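Local coordinates for GGDEF and EAL domain-containing protein (Vibrio cholerae O1 str. 2010EL-1786, PDB 6PWJ) that probably acts in cyclic di-GMP signalling, as a receptor rather than an enzyme, through degenerate GGDEF and EAL domains, at residues K4-E9 with I376-H381; S36-E41 with V140-Q145. All coordinates share one frame; numbering follows the deposited sequence.

Interaction 1. Residues K4-E9 with I376-H381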
loop_
_atom_site.group_PDB
_atom_site.type_symbol
_atom_site.label_atom_id
_atom_site.label_comp_id
_atom_site.label_asym_id
_atom_site.label_seq_id
_atom_site.Cartn_x
_atom_site.Cartn_y
_atom_site.Cartn_z
ATOM N N LYS A 4 -19.841 -3.970 -15.592
ATOM C CA LYS A 4 -19.079 -5.195 -15.815
ATOM C C LYS A 4 -18.215 -5.090 -17.064
ATOM O O LYS A 4 -17.101 -5.626 -17.104
ATOM C CB LYS A 4 -20.018 -6.398 -15.900
ATOM C CG LYS A 4 -20.682 -6.739 -14.577
ATOM C CD LYS A 4 -20.735 -8.241 -14.352
ATOM C CE LYS A 4 -21.169 -8.569 -12.930
ATOM N NZ LYS A 4 -21.181 -10.036 -12.669
ATOM N N ALA A 5 -18.705 -4.400 -18.094
ATOM C CA ALA A 5 -17.873 -4.153 -19.266
ATOM C C ALA A 5 -16.744 -3.183 -18.940
ATOM O O ALA A 5 -15.603 -3.376 -19.377
ATOM C CB ALA A 5 -18.729 -3.621 -20.414
ATOM N N GLN A 6 -17.041 -2.141 -18.160
ATOM C CA GLN A 6 -16.019 -1.165 -17.800
ATOM C C GLN A 6 -14.998 -1.764 -16.842
ATOM O O GLN A 6 -13.787 -1.582 -17.016
ATOM C CB GLN A 6 -16.674 0.073 -17.186
ATOM C CG GLN A 6 -15.711 1.217 -16.923
ATOM C CD GLN A 6 -15.131 1.791 -18.199
ATOM O OE1 GLN A 6 -15.808 2.509 -18.935
ATOM N NE2 GLN A 6 -13.872 1.471 -18.472
ATOM N N ALA A 7 -15.469 -2.480 -15.817
ATOM C CA ALA A 7 -14.550 -3.086 -14.858
ATOM C C ALA A 7 -13.636 -4.100 -15.532
ATOM O O ALA A 7 -12.431 -4.139 -15.260
ATOM C CB ALA A 7 -15.331 -3.742 -13.720
ATOM N N LYS A 8 -14.192 -4.936 -16.412
ATOM C CA LYS A 8 -13.363 -5.894 -17.133
ATOM C C LYS A 8 -12.371 -5.188 -18.048
ATOM O O LYS A 8 -11.244 -5.664 -18.232
ATOM C CB LYS A 8 -14.239 -6.862 -17.926
ATOM C CG LYS A 8 -15.033 -7.822 -17.052
ATOM C CD LYS A 8 -15.928 -8.730 -17.880
ATOM C CE LYS A 8 -16.731 -9.665 -16.990
ATOM N NZ LYS A 8 -17.689 -10.495 -17.770
ATOM N N GLU A 9 -12.768 -4.054 -18.632
ATOM C CA GLU A 9 -11.821 -3.257 -19.402
ATOM C C GLU A 9 -10.715 -2.712 -18.507
ATOM O O GLU A 9 -9.543 -2.677 -18.902
ATOM C CB GLU A 9 -12.543 -2.111 -20.110
ATOM C CG GLU A 9 -11.648 -1.297 -21.032
ATOM C CD GLU A 9 -12.105 0.141 -21.171
ATOM O OE1 GLU A 9 -12.566 0.719 -20.164
ATOM O OE2 GLU A 9 -12.007 0.693 -22.287
ATOM N N ILE A 376 -9.789 2.581 -14.875
ATOM C CA ILE A 376 -9.987 2.251 -13.466
ATOM C C ILE A 376 -10.790 3.340 -12.768
ATOM O O ILE A 376 -11.539 3.062 -11.823
ATOM C CB ILE A 376 -8.628 2.021 -12.775
ATOM C CG1 ILE A 376 -8.739 0.928 -11.711
ATOM C CG2 ILE A 376 -8.121 3.310 -12.149
ATOM C CD1 ILE A 376 -8.696 -0.477 -12.268
ATOM N N SER A 377 -10.654 4.589 -13.219
ATOM C CA SER A 377 -11.379 5.691 -12.598
ATOM C C SER A 377 -12.809 5.787 -13.118
ATOM O O SER A 377 -13.728 6.108 -12.355
ATOM C CB SER A 377 -10.635 7.007 -12.835
ATOM O OG SER A 377 -9.303 6.928 -12.357
ATOM N N ARG A 378 -13.017 5.518 -14.410
ATOM C CA ARG A 378 -14.374 5.507 -14.947
ATOM C C ARG A 378 -15.238 4.474 -14.239
ATOM O O ARG A 378 -16.431 4.704 -14.009
ATOM C CB ARG A 378 -14.353 5.232 -16.451
ATOM C CG ARG A 378 -14.251 6.464 -17.337
ATOM C CD ARG A 378 -14.639 6.109 -18.767
ATOM N NE ARG A 378 -13.770 5.073 -19.319
ATOM C CZ ARG A 378 -13.017 5.225 -20.403
ATOM N NH1 ARG A 378 -13.037 6.370 -21.073
ATOM N NH2 ARG A 378 -12.251 4.227 -20.826
ATOM N N THR A 379 -14.654 3.323 -13.889
ATOM C CA THR A 379 -15.423 2.263 -13.245
ATOM C C THR A 379 -16.135 2.772 -11.998
ATOM O O THR A 379 -17.305 2.448 -11.765
ATOM C CB THR A 379 -14.511 1.086 -12.901
ATOM O OG1 THR A 379 -14.051 0.468 -14.110
ATOM C CG2 THR A 379 -15.261 0.062 -12.064
ATOM N N ALA A 380 -15.446 3.575 -11.184
ATOM C CA ALA A 380 -16.081 4.161 -10.010
ATOM C C ALA A 380 -16.850 5.429 -10.355
ATOM O O ALA A 380 -17.892 5.701 -9.750
ATOM C CB ALA A 380 -15.036 4.455 -8.934
ATOM N N HIS A 381 -16.362 6.204 -11.325
ATOM C CA HIS A 381 -17.020 7.457 -11.680
ATOM C C HIS A 381 -18.406 7.209 -12.266
ATOM O O HIS A 381 -19.379 7.866 -11.879
ATOM C CB HIS A 381 -16.154 8.246 -12.661
ATOM C CG HIS A 381 -16.831 9.453 -13.227
ATOM N ND1 HIS A 381 -17.184 9.554 -14.556
ATOM C CD2 HIS A 381 -17.230 10.607 -12.643
ATOM C CE1 HIS A 381 -17.766 10.722 -14.766
ATOM N NE2 HIS A 381 -17.806 11.380 -13.622
#

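Interaction 2. Residues S36-E41 with V140-Q145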
loop_
_atom_site.group_PDB
_atom_site.type_symbol
_atom_site.label_atom_id
_atom_site.label_comp_id
_atom_site.label_asym_id
_atom_site.label_seq_id
_atom_site.Cartn_x
_atom_site.Cartn_y
_atom_site.Cartn_z
ATOM N N SER A 36 9.581 3.776 -5.974
ATOM C CA SER A 36 9.579 5.217 -5.743
ATOM C C SER A 36 8.565 5.611 -4.675
ATOM O O SER A 36 8.844 6.474 -3.835
ATOM C CB SER A 36 9.299 5.959 -7.050
ATOM O OG SER A 36 10.316 5.714 -8.006
ATOM N N GLY A 37 7.385 4.990 -4.690
ATOM C CA GLY A 37 6.367 5.343 -3.714
ATOM C C GLY A 37 6.740 4.934 -2.302
ATOM O O GLY A 37 6.505 5.680 -1.347
ATOM N N TRP A 38 7.325 3.746 -2.148
ATOM C CA TRP A 38 7.713 3.279 -0.821
ATOM C C TRP A 38 8.909 4.058 -0.286
ATOM O O TRP A 38 8.970 4.369 0.909
ATOM C CB TRP A 38 8.015 1.783 -0.867
ATOM C CG TRP A 38 8.682 1.256 0.363
ATOM C CD1 TRP A 38 8.106 1.046 1.582
ATOM C CD2 TRP A 38 10.051 0.855 0.490
ATOM N NE1 TRP A 38 9.035 0.546 2.463
ATOM C CE2 TRP A 38 10.236 0.420 1.817
ATOM C CE3 TRP A 38 11.138 0.826 -0.388
ATOM C CZ2 TRP A 38 11.465 -0.041 2.286
ATOM C CZ3 TRP A 38 12.357 0.370 0.080
ATOM C CH2 TRP A 38 12.510 -0.057 1.404
ATOM N N LEU A 39 9.870 4.383 -1.153
ATOM C CA LEU A 39 11.052 5.111 -0.702
ATOM C C LEU A 39 10.711 6.543 -0.310
ATOM O O LEU A 39 11.252 7.068 0.670
ATOM C CB LEU A 39 12.128 5.095 -1.789
ATOM C CG LEU A 39 12.979 3.828 -1.875
ATOM C CD1 LEU A 39 13.977 3.928 -3.018
ATOM C CD2 LEU A 39 13.695 3.581 -0.556
ATOM N N SER A 40 9.821 7.192 -1.061
ATOM C CA SER A 40 9.471 8.575 -0.768
ATOM C C SER A 40 8.541 8.708 0.431
ATOM O O SER A 40 8.499 9.778 1.047
ATOM C CB SER A 40 8.822 9.230 -1.990
ATOM O OG SER A 40 7.545 8.676 -2.251
ATOM N N GLU A 41 7.805 7.653 0.778
ATOM C CA GLU A 41 6.847 7.733 1.875
ATOM C C GLU A 41 7.440 7.256 3.197
ATOM O O GLU A 41 7.287 7.927 4.223
ATOM C CB GLU A 41 5.592 6.920 1.541
ATOM C CG GLU A 41 4.519 7.002 2.613
ATOM C CD GLU A 41 3.526 5.861 2.542
ATOM O OE1 GLU A 41 2.756 5.796 1.561
ATOM O OE2 GLU A 41 3.522 5.025 3.469
ATOM N N VAL A 140 18.811 -5.900 0.775
ATOM C CA VAL A 140 19.158 -4.607 1.353
ATOM C C VAL A 140 18.145 -4.270 2.436
ATOM O O VAL A 140 16.935 -4.273 2.182
ATOM C CB VAL A 140 19.197 -3.494 0.287
ATOM C CG1 VAL A 140 19.294 -2.133 0.954
ATOM C CG2 VAL A 140 20.362 -3.712 -0.662
ATOM N N SER A 141 18.636 -3.987 3.637
ATOM C CA SER A 141 17.802 -3.522 4.736
ATOM C C SER A 141 17.866 -2.000 4.773
ATOM O O SER A 141 18.945 -1.425 4.951
ATOM C CB SER A 141 18.263 -4.121 6.065
ATOM O OG SER A 141 17.391 -3.756 7.119
ATOM N N ASN A 142 16.718 -1.355 4.596
ATOM C CA ASN A 142 16.636 0.095 4.477
ATOM C C ASN A 142 15.904 0.663 5.686
ATOM O O ASN A 142 14.855 0.143 6.082
ATOM C CB ASN A 142 15.926 0.491 3.180
ATOM C CG ASN A 142 16.322 1.872 2.696
ATOM O OD1 ASN A 142 17.453 2.089 2.258
ATOM N ND2 ASN A 142 15.386 2.813 2.760
ATOM N N LYS A 143 16.458 1.727 6.267
ATOM C CA LYS A 143 15.914 2.321 7.482
ATOM C C LYS A 143 15.216 3.654 7.264
ATOM O O LYS A 143 14.235 3.937 7.954
ATOM C CB LYS A 143 17.025 2.525 8.523
ATOM C CG LYS A 143 17.992 1.360 8.663
ATOM C CD LYS A 143 17.286 0.073 9.049
ATOM C CE LYS A 143 18.289 -1.053 9.252
ATOM N NZ LYS A 143 17.632 -2.389 9.330
ATOM N N ARG A 144 15.691 4.480 6.335
ATOM C CA ARG A 144 15.172 5.828 6.161
ATOM C C ARG A 144 14.821 6.078 4.701
ATOM O O ARG A 144 15.204 5.323 3.802
ATOM C CB ARG A 144 16.178 6.882 6.641
ATOM C CG ARG A 144 16.494 6.811 8.121
ATOM C CD ARG A 144 17.417 7.942 8.541
ATOM N NE ARG A 144 18.668 7.937 7.787
ATOM C CZ ARG A 144 19.724 7.192 8.097
ATOM N NH1 ARG A 144 19.680 6.383 9.148
ATOM N NH2 ARG A 144 20.822 7.251 7.357
ATOM N N GLN A 145 14.082 7.162 4.478
ATOM C CA GLN A 145 13.753 7.583 3.124
ATOM C C GLN A 145 15.017 7.988 2.379
ATOM O O GLN A 145 15.842 8.747 2.897
ATOM C CB GLN A 145 12.764 8.748 3.159
ATOM C CG GLN A 145 11.400 8.393 3.726
ATOM C CD GLN A 145 10.893 9.430 4.709
ATOM O OE1 GLN A 145 11.552 9.733 5.703
ATOM N NE2 GLN A 145 9.717 9.983 4.435
#

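Interaction 1. Residues K4-E9 with I376-H381
The guanidinium of Arg378 meets Glu9 at its edge, near its plane, while the amide oxygen of Gln6 approaches it obliquely. The carboxylate of Glu9 is turned 21° from the guanidinium plane, and NH2 of Arg378 lies 3.6 Å from Glu9 OE1, a long salt bridge. OE1 sits too close to a neighbour in the model, so its position is uncertain, and with it the detail of both this pair and its hydrogen bond to Ser375 OG, one turn earlier on the second helix. The Gln6 and Arg378 side chains cross at about a right angle. Arg378 NE gives Gln6 OE1 a weak hydrogen bond of 3.3 Å, and its bent N-H...O path of 121° accounts for the weakness. In Gln6, CG leaves anti to the backbone N (chi1 -173°), which puts Gln6 CG 3.4 Å from Thr379 OG1; the bend at chi2 then turns the amide against Arg378 CB and NE. Gln6 CG is a carbon, so it meets the hydroxyl by van der Waals contact; the polar partner of Thr379 OG1 is Ser375 O. Beside it, Thr379 CG2 lies 4.1 Å from Ala7 CB, and the backbones come nearest here, with CA atoms of Ala7 and Thr379 5.7 Å apart. Small side chains at this point are consistent with the axis separation of 8.5 Å between the two helical segments. Ala380 and Ser377 touch strand 353-356, and Ile376 reaches both that strand and Ala10 of helix 3-18. Helix 3-18 therefore docks nearly antiparallel on the outer side of a helix that joins parallel strands 353-356 and 386-389, the beta-alpha-beta crossover characteristic of the EAL-domain barrel.

Interaction 2. Residues S36-E41 with V140-Q145
Trp38 and Asn142 meet because both side chains leave with CG anti to the backbone N, at chi1 168° and -155°. The two side chains run alongside each other, pointing opposite ways, and Trp38 CH2 lies 3.9 Å from Asn142 CB, an oblique approach to the ring. Leu39 crosses the asparagine at about a right angle, its CD2 methyl 3.8 Å from Asn142 ND2. That nitrogen is not left to the hydrocarbon: it donates to Gly43 O and makes a weak bond to Arg144 O, so the amide ties the end of strand 136-142 to the connection between helix 28-41 and strand 45-51, and more weakly to the loop after its own strand. Trp38 NE1 is satisfied by Ile44 O. These links fit the topology of the GGDEF fold, in which helix 28-41 leads into the central strand 45-51 of a five-stranded sheet and strand 136-142 runs antiparallel beside it; Asn142 pairs with Gly45 through the backbone. Leu39 and Asn142 also touch Leu151 of helix 148-164, placing their contact between this sheet and two of its helices. Past the strand, Gln145 lies along the C-terminal end of helix 28-41. Its CG is 3.3 Å from Leu39 O, and Gln145 CA makes a bent C-H...O contact with Leu39 O at 3.5 Å (123° at H). Bending at chi2 carries the amide to the last turn, where Gln145 NE2 lies 3.2 Å from Glu41 O and 3.6 Å from Ser40 O. Ser40 OG donates to Ser36 O, from the face of that carbonyl opposite to Ser40 N.

Overall arrangement
The two contacts lie on opposite sides of the chain's centre, 32 Å apart between centres and about 17 Å between nearest atoms. Consecutive helices connect them: helix 3-18 contributes to interaction 1 and helix 28-41 to interaction 2, while the second partners belong to different domains. Interaction 1 joins the N-terminal helix to the EAL domain, whereas interaction 2 lies within the GGDEF domain. Beyond helix 367-381 the chain passes through strand 386-389 to Arg391, which forms a salt bridge with Glu41 and a hydrogen bond with Gly37 O, and thus brings the EAL domain to the C-terminal end of helix 28-41, beside interaction 2. The Glu41 side chain lies about 9 Å from a bound magnesium ion.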